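Local coordinates for protein WlaRA, TDP-fucose-3,4-ketoisomerase (Campylobacter jejuni subsp. jejuni 81116, PDB 5TPV) that adopts a WxcM-like fold of the cupin clan, built of two antiparallel beta sheets, and binds thymidine-5'-diphosphate, at residues A50-E55 with D90-K95; I57-N62 with L107-T112; S64-I69 with K77-N82; Y3-F8 with K83-Y88. One frame throughout, in Å; residues are numbered along the deposited sequence. Where two conformers were deposited one is given.

Interaction 1 (A50-E55 with D90-K95); sequences ANLNSE and DKMIWK
The end of strand 46-51 and the turn leading into strand 94-98, in the five-stranded sheet of the cupin fold, are joined by a single direct backbone hydrogen bond, from Met92 N to Asn51 O at 2.7 Å, with the donor nearly along the C=O axis. Two waters also bridge the backbones. One accepts from Asn51 N and Lys95 NZ and donates to Ile93 O; another donates to both Ser54 O and Asp90 O. Lys95 folds back at chi2 and chi3, so that NZ comes within 2.8 Å of Asn51 OD1, the two side chains crossing at about a right angle. The same ammonium is hydrogen-bonded to His49 O, while Asn51 ND2 turns to Glu118. Met92 lies beside Leu52 and points the same way, SD at 3.8 Å from Leu52 CD2; Ile120 and Phe126 continue this apolar patch. Trp94 brings CE3 to 4.1 Å from Ala50 CB. Lys91 starts from the crowded position between N and carbonyl carbon (chi1 56°), running CD along Leu52 O at 3.2 Å, and a water links its NZ to Asn53 OD1. Glu55 and Asp90 lie side by side with OE1 and OD2 only 4.1 Å apart. Separate partners hold them: Tyr88 OH meets Glu55 OE1, and Lys91 N donates to the anti lone pair of Asp90 OD2. Two neighbouring carboxylates may raise each other's proton affinity, whereas Lys95, whose nearest side-chain atom is about 6 Å from thymidine-5'-diphosphate, probably keeps its charge among backbone carbonyl, amide oxygen and water beside the pocket.

Interaction 2 (I57-N62 with L107-T112); sequences IFIALN and LVLTNT
Four backbone hydrogen bonds join 57-62 and 107-112, on strands 56-62 and 105-110, which run antiparallel with their segment axes at 162°. Ile57 and Leu109 bond in both directions, as do Ile59 and Leu107; the shortest bonds are those between Ile59 N and Leu107 O and between Leu107 N and Ile59 O, each 2.8 Å and nearly along the C=O axis. Between the two hydrogen-bonded pairs, at the non-hydrogen-bonded pair Phe58-Val108, Val108 CA adds a CA-H...O contact of 3.2 Å to Ile57 O. The apolar contacts divide between the faces. Phe58 and Val108 lie side by side on one, ring atom CD1 at 3.9 Å from Val108 CG2. On the other, Leu109 CD1 reaches Ile57 CB at 4.1 Å, and Ile59 CD1 lies 4.2 Å from the same methyl. At the corner of the chain Leu61 crosses obliquely over Leu107, CG to CB 3.9 Å; Leu61 and Asn62 together face Ile105 as a classic beta bulge. Phe58 packs inward on Leu80 of strand 75-80, whereas Ile59 and Leu107 meet Tyr36, and Leu61 meets Leu61, of the second subunit. Strands 85-89 and 33-38 flank the pair within the sheet.

Interaction 3 (S64-I69 with K77-N82); sequences SCEILI and KIILNN
Ile78 O is gripped twice, by the N-H of Ile67 at 2.8 Å in an almost straight bond (172° at the hydrogen) and by a CA-H...O contact from Glu66. It lies midway along the beta hairpin of strands 65-70 and 75-80, at one end of the five-stranded sheet of the cupin fold. The return bond, Ile78 N to Ile67 O, completes one hydrogen-bonded pair; Cys65 and Leu80 form the other, with N-H groups donating both ways. One face of the hairpin is apolar and turned to the interior. There Ile67 and Ile78 lie side by side, CG2 of Ile67 set between its backbone N and carbonyl carbon and 3.8 Å from Ile78 CB. Ile69 crosses Ile78 obliquely, the two CD1 methyls meeting at 4.1 Å, while Cys65 points SG at Leu80 CB. Leu87 and Phe58 of the facing sheet cover Ile67 and Leu80. The other face is more polar. Glu66, CG anti to its backbone N, is extended and crosses Lys77 obliquely, laying OE1 against Lys77 CD at 3.5 Å. The charged ends do not meet: OE1 stays 4.8 Å from Lys77 NZ. Instead the carboxylate is hydrogen-bonded through OE1 to Tyr98 OH and through OE2 to Asn99 ND2, and so is tied to strand 94-98 and the loop after it. Beside it Ile79 CG1 touches Glu66 CG. At the open end of the hairpin Ser64 CB comes to 3.5 Å from Asn81 CB, and Ser64 CA to 3.0 Å from Leu80 O.

Interaction 4 (Y3-F8 with K83-Y88); sequences YTILKF and KTKGLY
Phe8 ends the pairing of the two segments: its N-H points almost straight at Thr84 O, 2.7 Å away, from above the carbonyl plane. Its ring then lies along the opposite backbone, CE2 at 3.6 Å from Lys85 C and CZ at 3.6 Å from Gly86 N. Gly86 has no side chain where the ring tip lies, so the phenyl can press against the main chain, with Lys83 O in plane at its edge. Farther along, Leu6 N donates to Gly86 O at 2.8 Å, answered by a weak bond from Gly86 N to Leu6 O, and Thr4 and Tyr88 bond in both directions. Leu6 lies alongside Tyr88, with Leu6 CD1 4.2 Å from Tyr88 CB. On the other face Tyr3 CD1 meets Leu87 CD1 at 4.0 Å. Beyond these, Lys85 NZ is hydrogen-bonded to Ile79 O, and His21 meets the Phe8 ring edge-to-face. Tyr38 of the second subunit makes a cation-pi contact with Lys83. Within the six-stranded sheet, strand 3-13 runs antiparallel to 85-89, with 16-21 beyond it and 56-62 on the other flank of 85-89; Leu87 packs on Ile78 of the facing sheet.

Overall arrangement
Interactions 2 and 4 hold successive strands of the six-stranded sheet, joined directly where Phe58 N donates to Leu87 O and Lys83 NZ reaches Leu61 O; both touch the second subunit. Interaction 3 lies in the opposing five-stranded sheet, and its apolar face closes the sandwich against both. Interaction 1 shares that second sheet through neighbouring strands 94-98 and 65-70. Interaction 2 is wholly buried and mainly aliphatic, whereas 3 sets a buried face against a more exposed one, and 4 is partly exposed on both, with Phe8, Gly86 and Leu87 buried. Interaction 1, at strand ends, relies on waters and charged groups; it is tied to interaction 2 through Glu55 O and Thr110 OG1, and reaches interaction 4 through the Glu55 carboxylate.

Interaction 1 (A50-E55 with D90-K95)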
loop_
_atom_site.group_PDB
_atom_site.type_symbol
_atom_site.label_atom_id
_atom_site.label_comp_id
_atom_site.label_asym_id
_atom_site.label_seq_id
_atom_site.Cartn_x
_atom_site.Cartn_y
_atom_site.Cartn_z
ATOM N N ALA B 50 11.042 18.031 1.527
ATOM C CA ALA B 50 11.897 17.039 0.914
ATOM C C ALA B 50 12.355 16.142 2.001
ATOM O O ALA B 50 12.244 16.451 3.214
ATOM C CB ALA B 50 13.075 17.709 0.230
ATOM N N ASN B 51 12.824 14.983 1.563
ATOM C CA ASN B 51 13.237 13.934 2.493
ATOM C C ASN B 51 14.659 13.495 2.149
ATOM O O ASN B 51 15.007 13.225 0.955
ATOM C CB ASN B 51 12.262 12.732 2.494
ATOM C CG ASN B 51 10.835 13.105 2.912
ATOM O OD1 ASN B 51 10.111 13.814 2.191
ATOM N ND2 ASN B 51 10.422 12.624 4.059
ATOM N N LEU B 52 15.485 13.484 3.203
ATOM C CA LEU B 52 16.932 13.215 3.090
ATOM C C LEU B 52 17.280 11.783 2.667
ATOM O O LEU B 52 18.164 11.572 1.836
ATOM C CB LEU B 52 17.623 13.512 4.418
ATOM C CG LEU B 52 17.831 14.981 4.806
ATOM C CD1 LEU B 52 18.138 15.053 6.288
ATOM C CD2 LEU B 52 18.975 15.586 3.981
ATOM N N ASN B 53 16.536 10.817 3.190
ATOM C CA ASN B 53 16.759 9.402 2.869
ATOM C C ASN B 53 15.744 8.674 1.992
ATOM O O ASN B 53 16.110 7.736 1.289
ATOM C CB ASN B 53 16.906 8.662 4.198
ATOM C CG ASN B 53 17.885 9.373 5.118
ATOM O OD1 ASN B 53 18.951 9.786 4.651
ATOM N ND2 ASN B 53 17.549 9.508 6.401
ATOM N N SER B 54 14.464 9.007 2.104
ATOM C CA SER B 54 13.404 8.164 1.572
ATOM C C SER B 54 13.279 8.426 0.082
ATOM O O SER B 54 13.321 9.567 -0.402
ATOM C CB SER B 54 12.059 8.481 2.228
ATOM O OG SER B 54 12.069 8.310 3.638
ATOM N N GLU B 55 13.049 7.323 -0.608
ATOM C CA GLU B 55 12.464 7.315 -1.923
ATOM C C GLU B 55 10.958 6.949 -1.833
ATOM O O GLU B 55 10.481 6.398 -0.833
ATOM C CB GLU B 55 13.230 6.278 -2.745
ATOM C CG GLU B 55 14.673 6.623 -3.028
ATOM C CD GLU B 55 15.441 5.421 -3.559
ATOM O OE1 GLU B 55 15.192 4.969 -4.717
ATOM O OE2 GLU B 55 16.291 4.933 -2.789
ATOM N N ASP B 90 13.362 9.951 -6.560
ATOM C CA ASP B 90 14.525 9.604 -5.712
ATOM C C ASP B 90 14.528 10.502 -4.473
ATOM O O ASP B 90 13.727 11.441 -4.369
ATOM C CB ASP B 90 15.792 9.872 -6.528
ATOM C CG ASP B 90 16.972 8.978 -6.153
ATOM O OD1 ASP B 90 17.753 8.728 -7.113
ATOM O OD2 ASP B 90 17.103 8.553 -4.971
ATOM N N LYS B 91 15.428 10.240 -3.550
ATOM C CA LYS B 91 15.517 11.095 -2.353
ATOM C C LYS B 91 15.932 12.560 -2.611
ATOM O O LYS B 91 16.402 12.925 -3.691
ATOM C CB LYS B 91 16.436 10.458 -1.335
ATOM C CG LYS B 91 17.823 10.130 -1.815
ATOM C CD LYS B 91 18.677 9.675 -0.639
ATOM C CE LYS B 91 19.697 8.651 -1.071
ATOM N NZ LYS B 91 20.653 8.287 0.016
ATOM N N MET B 92 15.664 13.447 -1.659
ATOM C CA MET B 92 16.050 14.869 -1.786
ATOM C C MET B 92 15.431 15.427 -3.034
ATOM O O MET B 92 16.070 16.073 -3.895
ATOM C CB MET B 92 17.588 15.058 -1.749
ATOM C CG MET B 92 18.131 15.084 -0.341
ATOM S SD MET B 92 17.356 16.424 0.628
ATOM C CE MET B 92 18.365 17.836 0.192
ATOM N N ILE B 93 14.142 15.164 -3.155
ATOM C CA ILE B 93 13.389 15.901 -4.114
ATOM C C ILE B 93 12.221 16.513 -3.382
ATOM O O ILE B 93 11.526 15.820 -2.639
ATOM C CB ILE B 93 12.987 14.974 -5.256
ATOM C CG1 ILE B 93 14.247 14.402 -5.915
ATOM C CG2 ILE B 93 12.082 15.722 -6.228
ATOM C CD1 ILE B 93 14.059 13.782 -7.288
ATOM N N TRP B 94 12.056 17.815 -3.561
ATOM C CA TRP B 94 10.971 18.545 -2.906
ATOM C C TRP B 94 9.699 18.281 -3.714
ATOM O O TRP B 94 9.713 18.192 -4.956
ATOM C CB TRP B 94 11.257 20.026 -2.945
ATOM C CG TRP B 94 10.250 20.927 -2.325
ATOM C CD1 TRP B 94 9.107 21.410 -2.884
ATOM C CD2 TRP B 94 10.338 21.515 -1.033
ATOM N NE1 TRP B 94 8.481 22.288 -2.017
ATOM C CE2 TRP B 94 9.208 22.344 -0.866
ATOM C CE3 TRP B 94 11.274 21.432 -0.005
ATOM C CZ2 TRP B 94 8.973 23.067 0.293
ATOM C CZ3 TRP B 94 11.039 22.180 1.156
ATOM C CH2 TRP B 94 9.906 22.970 1.295
ATOM N N LYS B 95 8.593 18.197 -2.991
ATOM C CA LYS B 95 7.314 17.933 -3.639
ATOM C C LYS B 95 6.165 18.634 -2.949
ATOM O O LYS B 95 6.195 18.864 -1.747
ATOM C CB LYS B 95 7.082 16.412 -3.738
ATOM C CG LYS B 95 6.325 15.741 -2.609
ATOM C CD LYS B 95 7.097 15.594 -1.337
ATOM C CE LYS B 95 8.367 14.794 -1.499
ATOM N NZ LYS B 95 8.983 14.724 -0.164
HETATM O O HOH W 1 11.912 14.062 -0.957
HETATM O O HOH W 2 20.958 9.389 2.468
HETATM O O HOH W 3 12.232 11.616 -2.012
#

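Interaction 2 (I57-N62 with L107-T112)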
loop_
_atom_site.group_PDB
_atom_site.type_symbol
_atom_site.label_atom_id
_atom_site.label_comp_id
_atom_site.label_asym_id
_atom_site.label_seq_id
_atom_site.Cartn_x
_atom_site.Cartn_y
_atom_site.Cartn_z
ATOM N N ILE B 57 7.215 5.915 -4.227
ATOM C CA ILE B 57 6.282 5.859 -5.372
ATOM C C ILE B 57 4.865 6.335 -5.002
ATOM O O ILE B 57 4.292 5.900 -4.027
ATOM C CB ILE B 57 6.209 4.418 -5.879
ATOM C CG1 ILE B 57 7.538 4.011 -6.462
ATOM C CG2 ILE B 57 5.222 4.248 -7.030
ATOM C CD1 ILE B 57 7.630 2.531 -6.714
ATOM N N PHE B 58 4.312 7.214 -5.812
ATOM C CA PHE B 58 3.021 7.847 -5.600
ATOM C C PHE B 58 2.068 7.241 -6.649
ATOM O O PHE B 58 2.386 7.197 -7.839
ATOM C CB PHE B 58 3.089 9.379 -5.864
ATOM C CG PHE B 58 4.027 10.122 -4.957
ATOM C CD1 PHE B 58 3.623 10.509 -3.705
ATOM C CD2 PHE B 58 5.333 10.403 -5.347
ATOM C CE1 PHE B 58 4.503 11.145 -2.833
ATOM C CE2 PHE B 58 6.211 11.043 -4.495
ATOM C CZ PHE B 58 5.794 11.424 -3.236
ATOM N N ILE B 59 0.892 6.836 -6.210
ATOM C CA ILE B 59 -0.107 6.211 -7.071
ATOM C C ILE B 59 -1.464 6.778 -6.697
ATOM O O ILE B 59 -1.828 6.796 -5.499
ATOM C CB ILE B 59 -0.093 4.691 -6.804
ATOM C CG1 ILE B 59 1.294 4.108 -6.945
ATOM C CG2 ILE B 59 -1.060 3.922 -7.692
ATOM C CD1 ILE B 59 1.418 2.719 -6.373
ATOM N N ALA B 60 -2.198 7.270 -7.707
ATOM C CA ALA B 60 -3.585 7.590 -7.537
ATOM C C ALA B 60 -4.412 6.327 -7.729
ATOM O O ALA B 60 -4.703 5.962 -8.856
ATOM C CB ALA B 60 -3.994 8.666 -8.524
ATOM N N LEU B 61 -4.737 5.645 -6.645
ATOM C CA LEU B 61 -5.575 4.457 -6.699
ATOM C C LEU B 61 -6.971 4.770 -7.080
ATOM O O LEU B 61 -7.641 3.959 -7.647
ATOM C CB LEU B 61 -5.735 3.817 -5.342
ATOM C CG LEU B 61 -4.531 3.155 -4.729
ATOM C CD1 LEU B 61 -4.957 2.326 -3.543
ATOM C CD2 LEU B 61 -3.836 2.281 -5.745
ATOM N N ASN B 62 -7.448 5.938 -6.697
ATOM C CA ASN B 62 -8.694 6.383 -7.238
ATOM C C ASN B 62 -8.644 7.880 -7.507
ATOM O O ASN B 62 -7.859 8.600 -6.915
ATOM C CB ASN B 62 -9.823 5.957 -6.290
ATOM C CG ASN B 62 -11.160 5.821 -7.014
ATOM O OD1 ASN B 62 -11.262 5.256 -8.106
ATOM N ND2 ASN B 62 -12.177 6.424 -6.434
ATOM N N LEU B 107 -2.001 6.624 -2.757
ATOM C CA LEU B 107 -1.150 5.662 -2.085
ATOM C C LEU B 107 0.332 5.974 -2.359
ATOM O O LEU B 107 0.751 6.160 -3.514
ATOM C CB LEU B 107 -1.481 4.284 -2.597
ATOM C CG LEU B 107 -0.665 3.080 -2.140
ATOM C CD1 LEU B 107 -0.824 2.814 -0.670
ATOM C CD2 LEU B 107 -0.977 1.814 -2.939
ATOM N N VAL B 108 1.116 5.835 -1.301
ATOM C CA VAL B 108 2.554 6.039 -1.303
ATOM C C VAL B 108 3.315 4.869 -0.717
ATOM O O VAL B 108 3.046 4.369 0.359
ATOM C CB VAL B 108 2.875 7.329 -0.504
ATOM C CG1 VAL B 108 4.317 7.767 -0.765
ATOM C CG2 VAL B 108 1.923 8.427 -0.943
ATOM N N LEU B 109 4.328 4.432 -1.454
ATOM C CA LEU B 109 5.266 3.424 -0.979
ATOM C C LEU B 109 6.617 4.101 -0.720
ATOM O O LEU B 109 7.045 4.984 -1.493
ATOM C CB LEU B 109 5.469 2.384 -2.075
ATOM C CG LEU B 109 4.233 2.040 -2.952
ATOM C CD1 LEU B 109 4.574 1.113 -4.072
ATOM C CD2 LEU B 109 3.114 1.414 -2.151
ATOM N N THR B 110 7.276 3.661 0.343
ATOM C CA THR B 110 8.585 4.148 0.689
ATOM C C THR B 110 9.446 3.065 1.374
ATOM O O THR B 110 8.991 2.002 1.826
ATOM C CB THR B 110 8.512 5.429 1.526
ATOM O OG1 THR B 110 9.821 6.020 1.711
ATOM C CG2 THR B 110 7.969 5.108 2.861
ATOM N N ASN B 111 10.743 3.339 1.343
ATOM C CA ASN B 111 11.778 2.400 1.805
ATOM C C ASN B 111 12.268 2.705 3.209
ATOM O O ASN B 111 13.246 2.130 3.613
ATOM C CB ASN B 111 12.943 2.397 0.828
ATOM C CG ASN B 111 13.622 3.772 0.697
ATOM O OD1 ASN B 111 13.016 4.814 0.821
ATOM N ND2 ASN B 111 14.894 3.756 0.383
ATOM N N THR B 112 11.586 3.558 3.980
ATOM C CA THR B 112 12.047 3.803 5.350
ATOM C C THR B 112 10.955 3.780 6.354
ATOM O O THR B 112 9.816 4.055 6.002
ATOM C CB THR B 112 12.663 5.232 5.470
ATOM O OG1 THR B 112 11.679 6.202 5.108
ATOM C CG2 THR B 112 13.817 5.452 4.500
#

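Interaction 3 (S64-I69 with K77-N82)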
loop_
_atom_site.group_PDB
_atom_site.type_symbol
_atom_site.label_atom_id
_atom_site.label_comp_id
_atom_site.label_asym_id
_atom_site.label_seq_id
_atom_site.Cartn_x
_atom_site.Cartn_y
_atom_site.Cartn_z
ATOM N N SER B 64 -7.773 11.464 -9.148
ATOM C CA SER B 64 -6.611 12.087 -9.751
ATOM C C SER B 64 -6.109 13.212 -8.865
ATOM O O SER B 64 -6.838 13.793 -8.069
ATOM C CB SER B 64 -6.945 12.668 -11.140
ATOM O OG SER B 64 -7.999 13.604 -11.022
ATOM N N CYS B 65 -4.836 13.506 -9.019
ATOM C CA CYS B 65 -4.279 14.683 -8.386
ATOM C C CYS B 65 -3.063 15.085 -9.243
ATOM O O CYS B 65 -2.743 14.389 -10.226
ATOM C CB CYS B 65 -3.884 14.342 -6.942
ATOM S SG CYS B 65 -2.560 13.100 -6.835
ATOM N N GLU B 66 -2.427 16.203 -8.868
ATOM C CA GLU B 66 -1.279 16.761 -9.567
ATOM C C GLU B 66 -0.161 16.845 -8.550
ATOM O O GLU B 66 -0.350 17.199 -7.389
ATOM C CB GLU B 66 -1.599 18.169 -10.100
ATOM C CG GLU B 66 -0.768 18.597 -11.287
ATOM C CD GLU B 66 -1.177 19.957 -11.847
ATOM O OE1 GLU B 66 -0.273 20.804 -12.059
ATOM O OE2 GLU B 66 -2.390 20.185 -12.030
ATOM N N ILE B 67 1.028 16.515 -8.995
ATOM C CA ILE B 67 2.207 16.722 -8.176
ATOM C C ILE B 67 3.257 17.613 -8.831
ATOM O O ILE B 67 3.584 17.450 -10.024
ATOM C CB ILE B 67 2.817 15.392 -7.774
ATOM C CG1 ILE B 67 4.088 15.596 -6.976
ATOM C CG2 ILE B 67 3.135 14.546 -8.978
ATOM C CD1 ILE B 67 4.437 14.405 -6.144
ATOM N N LEU B 68 3.834 18.517 -8.045
ATOM C CA LEU B 68 4.985 19.316 -8.510
ATOM C C LEU B 68 6.169 18.790 -7.750
ATOM O O LEU B 68 6.069 18.611 -6.532
ATOM C CB LEU B 68 4.780 20.805 -8.284
ATOM C CG LEU B 68 5.951 21.791 -8.298
ATOM C CD1 LEU B 68 5.368 23.197 -8.109
ATOM C CD2 LEU B 68 6.920 21.529 -7.135
ATOM N N ILE B 69 7.231 18.472 -8.491
ATOM C CA ILE B 69 8.506 18.066 -7.908
ATOM C C ILE B 69 9.610 19.065 -8.338
ATOM O O ILE B 69 9.535 19.647 -9.434
ATOM C CB ILE B 69 8.978 16.661 -8.301
ATOM C CG1 ILE B 69 8.966 16.463 -9.817
ATOM C CG2 ILE B 69 8.128 15.593 -7.648
ATOM C CD1 ILE B 69 9.447 15.102 -10.229
ATOM N N LYS B 77 5.698 19.326 -13.202
ATOM C CA LYS B 77 4.337 18.961 -12.795
ATOM C C LYS B 77 3.850 17.711 -13.543
ATOM O O LYS B 77 4.052 17.571 -14.745
ATOM C CB LYS B 77 3.343 20.091 -13.025
ATOM C CG LYS B 77 3.705 21.344 -12.244
ATOM C CD LYS B 77 2.778 22.513 -12.567
ATOM C CE LYS B 77 3.156 23.715 -11.723
ATOM N NZ LYS B 77 2.287 24.888 -12.009
ATOM N N ILE B 78 3.225 16.809 -12.791
ATOM C CA ILE B 78 2.756 15.519 -13.277
ATOM C C ILE B 78 1.351 15.262 -12.745
ATOM O O ILE B 78 1.071 15.526 -11.564
ATOM C CB ILE B 78 3.693 14.410 -12.770
ATOM C CG1 ILE B 78 5.052 14.561 -13.470
ATOM C CG2 ILE B 78 3.130 13.010 -13.002
ATOM C CD1 ILE B 78 6.224 14.275 -12.572
ATOM N N ILE B 79 0.499 14.734 -13.626
ATOM C CA ILE B 79 -0.812 14.296 -13.205
ATOM C C ILE B 79 -0.819 12.800 -12.891
ATOM O O ILE B 79 -0.310 12.020 -13.656
ATOM C CB ILE B 79 -1.917 14.781 -14.170
ATOM C CG1 ILE B 79 -2.083 16.299 -13.981
ATOM C CG2 ILE B 79 -3.252 14.108 -13.865
ATOM C CD1 ILE B 79 -2.859 17.003 -15.075
ATOM N N LEU B 80 -1.345 12.428 -11.719
ATOM C CA LEU B 80 -1.577 11.039 -11.358
ATOM C C LEU B 80 -3.076 10.802 -11.442
ATOM O O LEU B 80 -3.845 11.483 -10.786
ATOM C CB LEU B 80 -1.065 10.764 -9.946
ATOM C CG LEU B 80 0.479 10.859 -9.821
ATOM C CD1 LEU B 80 0.933 10.670 -8.394
ATOM C CD2 LEU B 80 1.175 9.828 -10.694
ATOM N N ASN B 81 -3.482 9.858 -12.284
ATOM C CA ASN B 81 -4.889 9.554 -12.487
ATOM C C ASN B 81 -5.284 8.134 -12.862
ATOM O O ASN B 81 -6.431 7.919 -13.237
ATOM C CB ASN B 81 -5.533 10.512 -13.511
ATOM C CG ASN B 81 -4.928 10.428 -14.906
ATOM O OD1 ASN B 81 -5.175 11.319 -15.713
ATOM N ND2 ASN B 81 -4.120 9.440 -15.191
ATOM N N ASN B 82 -4.387 7.178 -12.805
ATOM C CA ASN B 82 -4.871 5.808 -12.838
ATOM C C ASN B 82 -3.982 4.805 -12.151
ATOM O O ASN B 82 -2.833 5.093 -11.852
ATOM C CB ASN B 82 -5.148 5.351 -14.263
ATOM C CG ASN B 82 -3.892 4.938 -14.965
ATOM O OD1 ASN B 82 -3.048 5.763 -15.184
ATOM N ND2 ASN B 82 -3.783 3.685 -15.349
#

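Interaction 4 (Y3-F8 with K83-Y88)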
loop_
_atom_site.group_PDB
_atom_site.type_symbol
_atom_site.label_atom_id
_atom_site.label_comp_id
_atom_site.label_asym_id
_atom_site.label_seq_id
_atom_site.Cartn_x
_atom_site.Cartn_y
_atom_site.Cartn_z
ATOM N N TYR B 3 13.424 11.085 -11.539
ATOM C CA TYR B 3 12.133 10.506 -11.322
ATOM C C TYR B 3 11.759 9.654 -12.526
ATOM O O TYR B 3 12.359 9.809 -13.609
ATOM C CB TYR B 3 11.148 11.647 -11.160
ATOM C CG TYR B 3 10.865 12.453 -12.395
ATOM C CD1 TYR B 3 10.016 11.978 -13.388
ATOM C CD2 TYR B 3 11.425 13.722 -12.566
ATOM C CE1 TYR B 3 9.754 12.720 -14.527
ATOM C CE2 TYR B 3 11.165 14.494 -13.691
ATOM C CZ TYR B 3 10.326 13.986 -14.696
ATOM O OH TYR B 3 10.036 14.703 -15.865
ATOM N N THR B 4 10.735 8.819 -12.364
ATOM C CA THR B 4 10.250 7.969 -13.465
ATOM C C THR B 4 8.762 7.696 -13.332
ATOM O O THR B 4 8.278 7.290 -12.272
ATOM C CB THR B 4 10.935 6.577 -13.538
ATOM O OG1 THR B 4 12.353 6.685 -13.612
ATOM C CG2 THR B 4 10.471 5.821 -14.788
ATOM N N ILE B 5 8.042 7.926 -14.420
ATOM C CA ILE B 5 6.672 7.486 -14.519
ATOM C C ILE B 5 6.707 6.003 -14.879
ATOM O O ILE B 5 7.009 5.647 -16.022
ATOM C CB ILE B 5 5.863 8.345 -15.494
ATOM C CG1 ILE B 5 5.843 9.786 -14.965
ATOM C CG2 ILE B 5 4.407 7.849 -15.638
ATOM C CD1 ILE B 5 4.948 10.717 -15.746
ATOM N N LEU B 6 6.412 5.158 -13.891
ATOM C CA LEU B 6 6.283 3.722 -14.092
ATOM C C LEU B 6 4.956 3.325 -14.689
ATOM O O LEU B 6 3.933 3.974 -14.496
ATOM C CB LEU B 6 6.523 2.968 -12.799
ATOM C CG LEU B 6 7.895 3.306 -12.237
ATOM C CD1 LEU B 6 7.984 2.704 -10.867
ATOM C CD2 LEU B 6 9.083 2.846 -13.082
ATOM N N LYS B 7 5.020 2.327 -15.558
ATOM C CA LYS B 7 3.848 1.600 -16.032
ATOM C C LYS B 7 3.894 0.248 -15.318
ATOM O O LYS B 7 4.852 -0.507 -15.493
ATOM C CB LYS B 7 3.912 1.412 -17.542
ATOM C CG LYS B 7 2.765 0.548 -18.083
ATOM C CD LYS B 7 1.460 1.329 -18.157
ATOM C CE LYS B 7 0.277 0.415 -18.420
ATOM N NZ LYS B 7 -0.865 1.171 -19.015
ATOM N N PHE B 8 2.886 -0.057 -14.501
ATOM C CA PHE B 8 2.902 -1.287 -13.706
ATOM C C PHE B 8 2.550 -2.529 -14.518
ATOM O O PHE B 8 1.749 -2.483 -15.453
ATOM C CB PHE B 8 1.972 -1.135 -12.506
ATOM C CG PHE B 8 2.394 -0.042 -11.540
ATOM C CD1 PHE B 8 3.732 0.191 -11.241
ATOM C CD2 PHE B 8 1.429 0.745 -10.912
ATOM C CE1 PHE B 8 4.107 1.199 -10.343
ATOM C CE2 PHE B 8 1.794 1.740 -10.025
ATOM C CZ PHE B 8 3.109 1.955 -9.731
ATOM N N LYS B 83 -4.552 3.624 -11.938
ATOM C CA LYS B 83 -3.967 2.576 -11.091
ATOM C C LYS B 83 -2.824 1.827 -11.717
ATOM O O LYS B 83 -2.199 1.027 -11.040
ATOM C CB LYS B 83 -5.023 1.531 -10.740
ATOM C CG LYS B 83 -5.901 1.959 -9.600
ATOM C CD LYS B 83 -6.881 0.853 -9.240
ATOM C CE LYS B 83 -8.248 1.045 -9.875
ATOM N NZ LYS B 83 -8.772 2.397 -9.564
ATOM N N THR B 84 -2.558 2.037 -13.000
ATOM C CA THR B 84 -1.479 1.288 -13.669
ATOM C C THR B 84 -0.170 2.035 -13.801
ATOM O O THR B 84 0.771 1.581 -14.441
ATOM C CB THR B 84 -1.888 0.922 -15.077
ATOM O OG1 THR B 84 -2.043 2.148 -15.787
ATOM C CG2 THR B 84 -3.218 0.166 -15.061
ATOM N N LYS B 85 -0.135 3.206 -13.204
ATOM C CA LYS B 85 0.988 4.117 -13.317
ATOM C C LYS B 85 1.258 4.734 -11.924
ATOM O O LYS B 85 0.355 4.934 -11.076
ATOM C CB LYS B 85 0.664 5.133 -14.404
ATOM C CG LYS B 85 0.418 6.571 -13.985
ATOM C CD LYS B 85 -0.084 7.381 -15.187
ATOM C CE LYS B 85 -0.423 8.821 -14.837
ATOM N NZ LYS B 85 0.772 9.668 -15.102
ATOM N N GLY B 86 2.529 4.944 -11.667
ATOM C CA GLY B 86 2.944 5.726 -10.530
ATOM C C GLY B 86 4.180 6.530 -10.848
ATOM O O GLY B 86 4.901 6.291 -11.827
ATOM N N LEU B 87 4.423 7.477 -9.963
ATOM C CA LEU B 87 5.589 8.336 -10.026
ATOM C C LEU B 87 6.569 7.914 -8.987
ATOM O O LEU B 87 6.276 8.025 -7.780
ATOM C CB LEU B 87 5.175 9.781 -9.750
ATOM C CG LEU B 87 6.343 10.773 -9.595
ATOM C CD1 LEU B 87 7.132 10.853 -10.894
ATOM C CD2 LEU B 87 5.752 12.133 -9.260
ATOM N N TYR B 88 7.681 7.355 -9.453
ATOM C CA TYR B 88 8.894 7.171 -8.648
ATOM C C TYR B 88 9.710 8.474 -8.555
ATOM O O TYR B 88 9.991 9.123 -9.579
ATOM C CB TYR B 88 9.773 6.116 -9.286
ATOM C CG TYR B 88 11.141 6.068 -8.648
ATOM C CD1 TYR B 88 11.345 5.381 -7.473
ATOM C CD2 TYR B 88 12.211 6.784 -9.187
ATOM C CE1 TYR B 88 12.561 5.403 -6.820
ATOM C CE2 TYR B 88 13.451 6.804 -8.555
ATOM C CZ TYR B 88 13.628 6.103 -7.394
ATOM O OH TYR B 88 14.855 6.130 -6.773
#